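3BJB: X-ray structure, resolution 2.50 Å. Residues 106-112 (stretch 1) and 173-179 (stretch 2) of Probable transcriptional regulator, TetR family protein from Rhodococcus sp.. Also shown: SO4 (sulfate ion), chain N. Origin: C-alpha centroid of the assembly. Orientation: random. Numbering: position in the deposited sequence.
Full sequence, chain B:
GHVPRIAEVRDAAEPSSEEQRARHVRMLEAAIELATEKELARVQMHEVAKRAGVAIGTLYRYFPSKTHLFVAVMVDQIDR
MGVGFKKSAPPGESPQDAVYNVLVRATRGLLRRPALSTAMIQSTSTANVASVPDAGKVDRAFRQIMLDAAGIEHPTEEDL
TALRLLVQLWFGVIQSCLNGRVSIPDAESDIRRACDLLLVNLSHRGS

Stretch 1, residues 106-112: ATRGLLR
Stretch 2 173-179: VIQSCLN

Helices that pack at a modest angle can meet through carbon and sulfur contacts with no hydrogen bond between them, as these two segments of a TetR-family regulator do. Both stretches are largely helical, with phi near -60° and psi near -45° through most of each; each helix begins earlier in the chain, and they run in broadly the same direction, with a signed crossing angle of -33° and a closest axial approach of 11.1 Å. The register repeats after four residues on each helix: Thr 107 CA lies 6.9 Å from Ile 174 CA, and Leu 111 CA lies 7.2 Å from Leu 178 CA.

Backbone hydrogen bonds within each stretch join residues four apart. Leu 110 N to Ala 106 O and Leu 111 N to Thr 107 O both measure 2.8 Å, while Arg 112 N to Arg 108 O is weak at 3.1 Å. In the second stretch, Cys 177 N to Val 173 O is 2.8 Å, Leu 178 N to Ile 174 O 2.7 Å and Asn 179 N to Gln 175 O 3.0 Å.

No hydrogen bond crosses the contact, which buries 267 Å², both sides summed. Ile 174 (m, m) points toward the first helix; its CD1 meets Thr 107 CG2 at 3.4 Å, with Thr 107 in the m rotamer, and its CG2 lies 4.0 Å from Leu 110 CD2. Leu 110 points toward the second helix, with chi1 -111°, between wells, and chi2 43° (p). Leu 111 CD1 reaches three partners: Leu 178 CD1 at 3.7 Å, Cys 177 SG at 3.8 Å and Ile 174 CG2 at 4.2 Å. Cys 177 is t and points toward the partner helix. Leu 111 and Leu 178 leave CA sideways, both with chi1 -98° and with chi2 13° and 2°, yet their ends draw nearer.

Thr 107 turns its methyl to Ile 174, while its OG1 is hydrogen-bonded elsewhere in the structure. Arg 108 (m, t, t; chi4 176°) takes no part in the contact: it points away, and its NH1 donates to sulfate O1 at 2.5 Å; NH2 adds a weak bond to O1 at 3.2 Å.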

# COMPACT_ATOMS: atom_id res chain seq x y z
N ALA B 106 9.86 12.96 4.23
CA ALA B 106 9.98 11.65 3.61
C ALA B 106 9.22 11.57 2.27
O ALA B 106 9.76 11.10 1.25
CB ALA B 106 9.51 10.58 4.55
N THR B 107 7.97 12.04 2.26
CA THR B 107 7.15 12.06 1.07
C THR B 107 7.93 12.75 -0.05
O THR B 107 8.00 12.25 -1.19
CB THR B 107 5.85 12.84 1.31
OG1 THR B 107 5.15 12.32 2.47
CG2 THR B 107 4.96 12.72 0.11
N ARG B 108 8.54 13.89 0.29
CA ARG B 108 9.23 14.66 -0.70
C ARG B 108 10.43 13.94 -1.26
O ARG B 108 10.52 13.80 -2.47
CB ARG B 108 9.56 16.05 -0.18
CG ARG B 108 8.38 16.99 -0.35
CD ARG B 108 8.64 18.27 0.39
NE ARG B 108 7.42 19.06 0.46
CZ ARG B 108 7.31 20.20 1.11
NH1 ARG B 108 6.16 20.85 1.08
NH2 ARG B 108 8.35 20.68 1.75
N GLY B 109 11.29 13.43 -0.39
CA GLY B 109 12.46 12.66 -0.83
C GLY B 109 12.18 11.34 -1.53
O GLY B 109 12.96 10.93 -2.36
N LEU B 110 11.09 10.68 -1.19
CA LEU B 110 10.59 9.53 -1.95
C LEU B 110 10.08 9.91 -3.34
O LEU B 110 10.45 9.27 -4.34
CB LEU B 110 9.44 8.84 -1.21
CG LEU B 110 9.58 7.44 -0.60
CD1 LEU B 110 10.89 7.23 0.12
CD2 LEU B 110 8.46 7.28 0.40
N LEU B 111 9.22 10.92 -3.39
CA LEU B 111 8.64 11.40 -4.65
C LEU B 111 9.69 11.95 -5.59
O LEU B 111 9.42 12.05 -6.77
CB LEU B 111 7.60 12.44 -4.37
CG LEU B 111 6.09 12.15 -4.32
CD1 LEU B 111 5.62 10.68 -4.27
CD2 LEU B 111 5.58 12.87 -3.13
N ARG B 112 10.89 12.28 -5.09
CA ARG B 112 11.98 12.79 -5.94
C ARG B 112 12.69 11.70 -6.77
O ARG B 112 13.37 12.01 -7.74
CB ARG B 112 13.06 13.49 -5.10
CG ARG B 112 12.70 14.85 -4.48
CD ARG B 112 13.98 15.72 -4.25
NE ARG B 112 14.70 15.52 -2.97
CZ ARG B 112 15.68 14.62 -2.75
NH1 ARG B 112 16.09 13.77 -3.72
NH2 ARG B 112 16.25 14.57 -1.52
N VAL B 173 -0.98 6.73 0.81
CA VAL B 173 -1.02 8.00 0.13
C VAL B 173 0.12 8.08 -0.87
O VAL B 173 -0.08 8.56 -2.02
CB VAL B 173 -0.94 9.17 1.11
CG1 VAL B 173 -1.02 10.48 0.37
CG2 VAL B 173 -2.05 9.04 2.23
N ILE B 174 1.31 7.63 -0.45
CA ILE B 174 2.47 7.66 -1.35
C ILE B 174 2.24 6.75 -2.55
O ILE B 174 2.43 7.17 -3.69
CB ILE B 174 3.78 7.22 -0.66
CG1 ILE B 174 3.95 7.93 0.65
CG2 ILE B 174 4.96 7.64 -1.52
CD1 ILE B 174 4.24 9.38 0.47
N GLN B 175 1.81 5.53 -2.28
CA GLN B 175 1.62 4.53 -3.31
C GLN B 175 0.69 5.15 -4.35
O GLN B 175 0.94 5.11 -5.56
CB GLN B 175 0.95 3.31 -2.67
CG GLN B 175 1.49 1.93 -3.12
CD GLN B 175 1.14 0.80 -2.11
OE1 GLN B 175 0.46 1.04 -1.11
NE2 GLN B 175 1.61 -0.44 -2.39
N SER B 176 -0.36 5.77 -3.82
CA SER B 176 -1.36 6.45 -4.59
C SER B 176 -0.82 7.60 -5.46
O SER B 176 -1.18 7.74 -6.64
CB SER B 176 -2.43 6.92 -3.63
OG SER B 176 -3.27 7.81 -4.28
N CYS B 177 0.04 8.39 -4.84
CA CYS B 177 0.82 9.43 -5.48
C CYS B 177 1.75 8.95 -6.59
O CYS B 177 1.76 9.50 -7.68
CB CYS B 177 1.65 10.13 -4.40
SG CYS B 177 1.99 11.85 -4.79
N LEU B 178 2.52 7.91 -6.33
CA LEU B 178 3.34 7.31 -7.36
C LEU B 178 2.50 6.84 -8.55
O LEU B 178 2.86 7.03 -9.69
CB LEU B 178 4.12 6.17 -6.75
CG LEU B 178 5.58 6.34 -6.28
CD1 LEU B 178 6.17 7.74 -6.42
CD2 LEU B 178 5.73 5.75 -4.87
N ASN B 179 1.32 6.30 -8.28
CA ASN B 179 0.44 5.84 -9.35
C ASN B 179 -0.32 6.89 -10.11
O ASN B 179 -0.84 6.62 -11.20
CB ASN B 179 -0.55 4.85 -8.82
CG ASN B 179 0.08 3.57 -8.41
OD1 ASN B 179 1.11 3.12 -9.01
ND2 ASN B 179 -0.54 2.92 -7.41
S SO4 N . 6.58 24.13 2.87
O1 SO4 N . 6.44 23.29 1.69
O2 SO4 N . 6.33 25.52 2.51
O3 SO4 N . 5.59 23.69 3.87
O4 SO4 N . 7.95 24.01 3.37